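Local atomic coordinates of NmrA family protein (Shigella flexneri 2a, PDB entry 3QVO), a protein that is of unknown function but, as a Rossmann-fold member of the NmrA family, probably binds NAD(P). Residues 165-170 with 216-221; 181-186 with 201-206. All blocks are in the same frame, centred on the assembly; numbering follows the deposited sequence.

Interaction 1. Residues 165-170 with 216-221; sequences YTILRP and GENIGI
R169 and N218 clasp each other across two neighbouring parallel strands of the Rossmann-fold sheet, 165-170 and 217-221, whose axes approach to 4.5 Å. Two guanidinium nitrogens grip the asparagine side-on: NE of R169 gives a 2.7 Å hydrogen bond to OD1 of N218, and NH2 of R169 gives one of 2.9 Å to the backbone O of N218. The second is nearly straight and keeps its acceptor in the guanidinium plane, whereas OD1 is tilted from it; both donors stand above the carbonyl planes they address. Amide and guanidinium planes are turned 67° apart. A bend at chi3 (-42°) folds the arginine back over its partner strand, where one guanidinium face lies above CA of G220. N218 reaches the meeting point because its CG stands anti to the backbone N (chi1 -172°); ND2 has its own partner in E159 of helix 149-159. On the same face, CG2 of I167 packs 3.3 Å from OD1 of N218.

On the opposite face, shared with T166 and E217, L168, I219 and I221 make apolar contacts. CD1 of I219 touches both CG2 of T166 and CD2 of L168, while CD1 of I221 meets CB of L168; L168 and I221 also touch L203 of helix 197-209. OG1 of T166 turns to H214 and R119.

Backbone bonds alternate between the strands in the parallel pattern, from I167 N to E217 O, then I219 N to I167 O, R169 N to I219 O and I221 N to R169 O. At the end where 216 leads into the strand, N of G216 bonds to O of Y165, and the tyrosine ring lies over the glycine in a CH-pi contact, with CA of G216 4.0 Å from the ring centroid and near its normal.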
loop_
_atom_site.group_PDB
_atom_site.type_symbol
_atom_site.label_atom_id
_atom_site.label_comp_id
_atom_site.label_asym_id
_atom_site.label_seq_id
_atom_site.Cartn_x
_atom_site.Cartn_y
_atom_site.Cartn_z
ATOM N N TYR A 165 0.965 -0.379 11.954
ATOM C CA TYR A 165 1.413 -0.444 10.571
ATOM C C TYR A 165 1.600 -1.852 10.073
ATOM O O TYR A 165 1.799 -2.764 10.826
ATOM C CB TYR A 165 2.730 0.346 10.379
ATOM C CG TYR A 165 3.934 -0.276 11.057
ATOM C CD1 TYR A 165 4.650 -1.275 10.438
ATOM C CD2 TYR A 165 4.344 0.140 12.311
ATOM C CE1 TYR A 165 5.715 -1.864 11.053
ATOM C CE2 TYR A 165 5.415 -0.427 12.945
ATOM C CZ TYR A 165 6.107 -1.447 12.303
ATOM O OH TYR A 165 7.205 -2.048 12.867
ATOM N N THR A 166 1.487 -2.014 8.773
ATOM C CA THR A 166 2.012 -3.166 8.093
ATOM C C THR A 166 2.743 -2.614 6.868
ATOM O O THR A 166 2.151 -1.893 6.065
ATOM C CB THR A 166 0.917 -4.086 7.632
ATOM O OG1 THR A 166 0.037 -4.432 8.731
ATOM C CG2 THR A 166 1.522 -5.333 6.964
ATOM N N ILE A 167 4.032 -2.917 6.747
ATOM C CA ILE A 167 4.815 -2.526 5.575
ATOM C C ILE A 167 4.870 -3.764 4.714
ATOM O O ILE A 167 5.118 -4.858 5.209
ATOM C CB ILE A 167 6.272 -2.055 5.953
ATOM C CG1 ILE A 167 6.208 -0.725 6.699
ATOM C CG2 ILE A 167 7.128 -1.907 4.730
ATOM C CD1 ILE A 167 7.401 -0.409 7.622
ATOM N N LEU A 168 4.625 -3.585 3.428
ATOM C CA LEU A 168 4.548 -4.676 2.506
ATOM C C LEU A 168 5.596 -4.429 1.471
ATOM O O LEU A 168 5.636 -3.337 0.873
ATOM C CB LEU A 168 3.178 -4.764 1.822
ATOM C CG LEU A 168 1.937 -5.062 2.650
ATOM C CD1 LEU A 168 0.719 -5.243 1.721
ATOM C CD2 LEU A 168 2.165 -6.304 3.502
ATOM N N ARG A 169 6.408 -5.463 1.254
ATOM C CA ARG A 169 7.590 -5.414 0.394
ATOM C C ARG A 169 7.526 -6.482 -0.652
ATOM O O ARG A 169 7.905 -7.602 -0.382
ATOM C CB ARG A 169 8.864 -5.642 1.226
ATOM C CG ARG A 169 9.332 -4.398 1.895
ATOM C CD ARG A 169 10.380 -4.634 2.929
ATOM N NE ARG A 169 10.188 -5.787 3.801
ATOM C CZ ARG A 169 10.787 -6.961 3.674
ATOM N NH1 ARG A 169 11.602 -7.193 2.659
ATOM N NH2 ARG A 169 10.563 -7.920 4.566
ATOM N N PRO A 170 7.009 -6.147 -1.839
ATOM C CA PRO A 170 6.845 -7.112 -2.910
ATOM C C PRO A 170 8.027 -7.282 -3.824
ATOM O O PRO A 170 8.704 -6.299 -4.165
ATOM C CB PRO A 170 5.676 -6.555 -3.728
ATOM C CG PRO A 170 5.617 -5.121 -3.384
ATOM C CD PRO A 170 6.138 -4.979 -2.009
ATOM N N GLY A 216 2.406 -4.358 13.022
ATOM C CA GLY A 216 3.817 -4.295 13.451
ATOM C C GLY A 216 4.802 -5.053 12.585
ATOM O O GLY A 216 5.939 -5.232 12.977
ATOM N N GLU A 217 4.387 -5.486 11.400
ATOM C CA GLU A 217 5.247 -6.313 10.545
ATOM C C GLU A 217 5.724 -5.610 9.293
ATOM O O GLU A 217 5.094 -4.676 8.805
ATOM C CB GLU A 217 4.520 -7.600 10.135
ATOM C CG GLU A 217 4.215 -8.496 11.326
ATOM C CD GLU A 217 3.392 -9.727 10.986
ATOM O OE1 GLU A 217 3.103 -9.972 9.799
ATOM O OE2 GLU A 217 3.034 -10.466 11.919
ATOM N N ASN A 218 6.814 -6.144 8.740
ATOM C CA ASN A 218 7.469 -5.582 7.580
ATOM C C ASN A 218 7.834 -6.774 6.689
ATOM O O ASN A 218 8.892 -7.388 6.822
ATOM C CB ASN A 218 8.685 -4.798 8.055
ATOM C CG ASN A 218 9.345 -4.011 6.965
ATOM O OD1 ASN A 218 9.156 -4.270 5.778
ATOM N ND2 ASN A 218 10.141 -3.040 7.365
ATOM N N ILE A 219 6.925 -7.081 5.775
ATOM C CA ILE A 219 6.769 -8.408 5.186
ATOM C C ILE A 219 7.142 -8.392 3.719
ATOM O O ILE A 219 6.625 -7.575 2.954
ATOM C CB ILE A 219 5.273 -8.780 5.196
ATOM C CG1 ILE A 219 4.665 -8.716 6.581
ATOM C CG2 ILE A 219 5.028 -10.138 4.588
ATOM C CD1 ILE A 219 3.156 -8.655 6.499
ATOM N N GLY A 220 8.010 -9.317 3.312
ATOM C CA GLY A 220 8.241 -9.567 1.898
ATOM C C GLY A 220 7.170 -10.494 1.353
ATOM O O GLY A 220 6.704 -11.400 2.061
ATOM N N ILE A 221 6.776 -10.270 0.097
ATOM C CA ILE A 221 5.756 -11.073 -0.563
ATOM C C ILE A 221 6.333 -11.612 -1.886
ATOM O O ILE A 221 6.702 -10.847 -2.773
ATOM C CB ILE A 221 4.478 -10.237 -0.894
ATOM C CG1 ILE A 221 4.071 -9.308 0.256
ATOM C CG2 ILE A 221 3.278 -11.145 -1.245
ATOM C CD1 ILE A 221 3.220 -8.086 -0.232
#

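Interaction 2. Residues 181-186 with 201-206; sequences YELTSR and AALITD
Apolar packing of a sheet strand against a helix joins Y181 and L183 to A202 and L203, where helix 197-209 of the Rossmann fold lies against strand 182-184. This strand pairs with 217-222 as the antiparallel edge member of an otherwise parallel sheet. The contact is slight, burying 182 Å² over both sides, and the closest CA atoms, those of Y181 and L203, are 9.0 Å apart, so the side chains bridge the gap.

L203 is the central helix residue. A chi1 of -176° swings its isobutyl group away from the backbone N, and the two methyls reach different partners: CD2 meets CD2 of L183 at 3.8 Å, and CD1 lies 3.8 Å from OH of Y181. The tyrosine and leucine side chains cross at about a right angle, and CB of L203 sits 4.2 Å from CZ of Y181. A202 adds a looser contact, its CB meeting CE2 of Y181 at 4.4 Å, with the ring turned obliquely to it.

I221 of strand 217-222 touches Y181, L183 and L203, adding the neighbouring strand to the cluster. On the far flank, A201 and T205 pack toward helix 34-43. Polar groups of the helix are also bonded within it: O of A201 accepts from T205 twice, from the backbone N at 2.9 Å and from OG1 at 3.2 Å.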
loop_
_atom_site.group_PDB
_atom_site.type_symbol
_atom_site.label_atom_id
_atom_site.label_comp_id
_atom_site.label_asym_id
_atom_site.label_seq_id
_atom_site.Cartn_x
_atom_site.Cartn_y
_atom_site.Cartn_z
ATOM N N TYR A 181 1.100 -16.691 -3.335
ATOM C CA TYR A 181 2.120 -15.985 -2.591
ATOM C C TYR A 181 2.428 -16.595 -1.245
ATOM O O TYR A 181 1.720 -17.492 -0.760
ATOM C CB TYR A 181 1.757 -14.508 -2.444
ATOM C CG TYR A 181 0.615 -14.210 -1.500
ATOM C CD1 TYR A 181 0.814 -14.112 -0.128
ATOM C CD2 TYR A 181 -0.665 -13.995 -1.987
ATOM C CE1 TYR A 181 -0.236 -13.838 0.729
ATOM C CE2 TYR A 181 -1.725 -13.715 -1.135
ATOM C CZ TYR A 181 -1.504 -13.636 0.218
ATOM O OH TYR A 181 -2.570 -13.346 1.046
ATOM N N GLU A 182 3.541 -16.110 -0.698
ATOM C CA GLU A 182 4.045 -16.471 0.622
ATOM C C GLU A 182 4.815 -15.264 1.138
ATOM O O GLU A 182 5.215 -14.407 0.358
ATOM C CB GLU A 182 4.922 -17.730 0.575
ATOM C CG GLU A 182 6.242 -17.595 -0.192
ATOM C CD GLU A 182 6.977 -18.929 -0.352
ATOM O OE1 GLU A 182 6.527 -19.942 0.239
ATOM O OE2 GLU A 182 7.998 -18.959 -1.076
ATOM N N LEU A 183 5.007 -15.217 2.450
ATOM C CA LEU A 183 5.467 -14.050 3.140
ATOM C C LEU A 183 6.734 -14.334 3.901
ATOM O O LEU A 183 6.888 -15.398 4.483
ATOM C CB LEU A 183 4.411 -13.645 4.162
ATOM C CG LEU A 183 3.013 -13.409 3.613
ATOM C CD1 LEU A 183 2.046 -13.209 4.774
ATOM C CD2 LEU A 183 3.038 -12.205 2.672
ATOM N N THR A 184 7.620 -13.352 3.936
ATOM C CA THR A 184 8.882 -13.460 4.644
ATOM C C THR A 184 8.927 -12.297 5.581
ATOM O O THR A 184 8.390 -11.221 5.258
ATOM C CB THR A 184 10.079 -13.358 3.675
ATOM O OG1 THR A 184 9.849 -12.301 2.736
ATOM C CG2 THR A 184 10.287 -14.662 2.924
ATOM N N SER A 185 9.559 -12.481 6.738
ATOM C CA SER A 185 9.637 -11.410 7.722
ATOM C C SER A 185 10.790 -10.412 7.433
ATOM O O SER A 185 11.623 -10.616 6.515
ATOM C CB SER A 185 9.717 -11.997 9.133
ATOM O OG SER A 185 10.940 -12.671 9.328
ATOM N N ARG A 186 10.840 -9.368 8.255
ATOM C CA ARG A 186 11.701 -8.196 8.055
ATOM C C ARG A 186 13.159 -8.485 7.776
ATOM O O ARG A 186 13.758 -7.863 6.915
ATOM C CB ARG A 186 11.632 -7.291 9.286
ATOM C CG ARG A 186 12.366 -5.990 9.155
ATOM C CD ARG A 186 12.355 -5.288 10.494
ATOM N NE ARG A 186 12.773 -3.888 10.426
ATOM C CZ ARG A 186 14.019 -3.488 10.234
ATOM N NH1 ARG A 186 15.009 -4.354 10.019
ATOM N NH2 ARG A 186 14.269 -2.204 10.184
ATOM N N ALA A 201 -2.573 -7.445 -4.013
ATOM C CA ALA A 201 -3.904 -6.882 -3.749
ATOM C C ALA A 201 -4.719 -7.787 -2.841
ATOM O O ALA A 201 -5.413 -7.312 -1.937
ATOM C CB ALA A 201 -4.663 -6.611 -5.039
ATOM N N ALA A 202 -4.634 -9.089 -3.066
ATOM C CA ALA A 202 -5.344 -10.054 -2.223
ATOM C C ALA A 202 -4.907 -9.920 -0.771
ATOM O O ALA A 202 -5.719 -9.972 0.119
ATOM C CB ALA A 202 -5.111 -11.451 -2.716
ATOM N N LEU A 203 -3.623 -9.763 -0.524
ATOM C CA LEU A 203 -3.150 -9.582 0.851
ATOM C C LEU A 203 -3.722 -8.289 1.438
ATOM O O LEU A 203 -4.217 -8.286 2.533
ATOM C CB LEU A 203 -1.614 -9.530 0.911
ATOM C CG LEU A 203 -0.998 -9.448 2.329
ATOM C CD1 LEU A 203 -1.448 -10.564 3.345
ATOM C CD2 LEU A 203 0.523 -9.440 2.220
ATOM N N ILE A 204 -3.612 -7.200 0.697
ATOM C CA ILE A 204 -4.050 -5.916 1.162
ATOM C C ILE A 204 -5.515 -6.040 1.572
ATOM O O ILE A 204 -5.872 -5.681 2.687
ATOM C CB ILE A 204 -3.789 -4.816 0.104
ATOM C CG1 ILE A 204 -2.278 -4.616 -0.073
ATOM C CG2 ILE A 204 -4.418 -3.466 0.513
ATOM C CD1 ILE A 204 -1.916 -3.895 -1.350
ATOM N N THR A 205 -6.327 -6.650 0.709
ATOM C CA THR A 205 -7.741 -6.822 0.963
ATOM C C THR A 205 -8.022 -7.682 2.188
ATOM O O THR A 205 -8.912 -7.357 2.982
ATOM C CB THR A 205 -8.446 -7.370 -0.285
ATOM O OG1 THR A 205 -8.384 -6.373 -1.322
ATOM C CG2 THR A 205 -9.909 -7.632 -0.009
ATOM N N ASP A 206 -7.270 -8.773 2.362
ATOM C CA ASP A 206 -7.409 -9.571 3.576
ATOM C C ASP A 206 -7.101 -8.756 4.839
ATOM O O ASP A 206 -7.776 -8.931 5.845
ATOM C CB ASP A 206 -6.563 -10.831 3.521
ATOM C CG ASP A 206 -7.115 -11.875 2.523
ATOM O OD1 ASP A 206 -8.182 -11.639 1.874
ATOM O OD2 ASP A 206 -6.466 -12.941 2.384
#

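The two interactions, with centres about 8 Å apart, meet at the sheet edge formed by strand 182-184, against which helix 197-209 packs: strand 217-222 pairs in parallel with 164-174 in interaction 1 and antiparallel with 182-184, a strand of interaction 2. That second pairing is marked by a probable hydrogen bond of 2.7 Å between N of G220 and O of T184. Side chains join them too: CG2 of I219 packs 3.4 Å from CD2 of L183, and CD1 of L168 lies 3.5 Å from CG1 of I204. Along the chain, interaction 2 is nested within the loop that interaction 1 closes. Neither includes K83, Q87 or C115, which line the 5-mercapto-2-nitro-benzoic acid site.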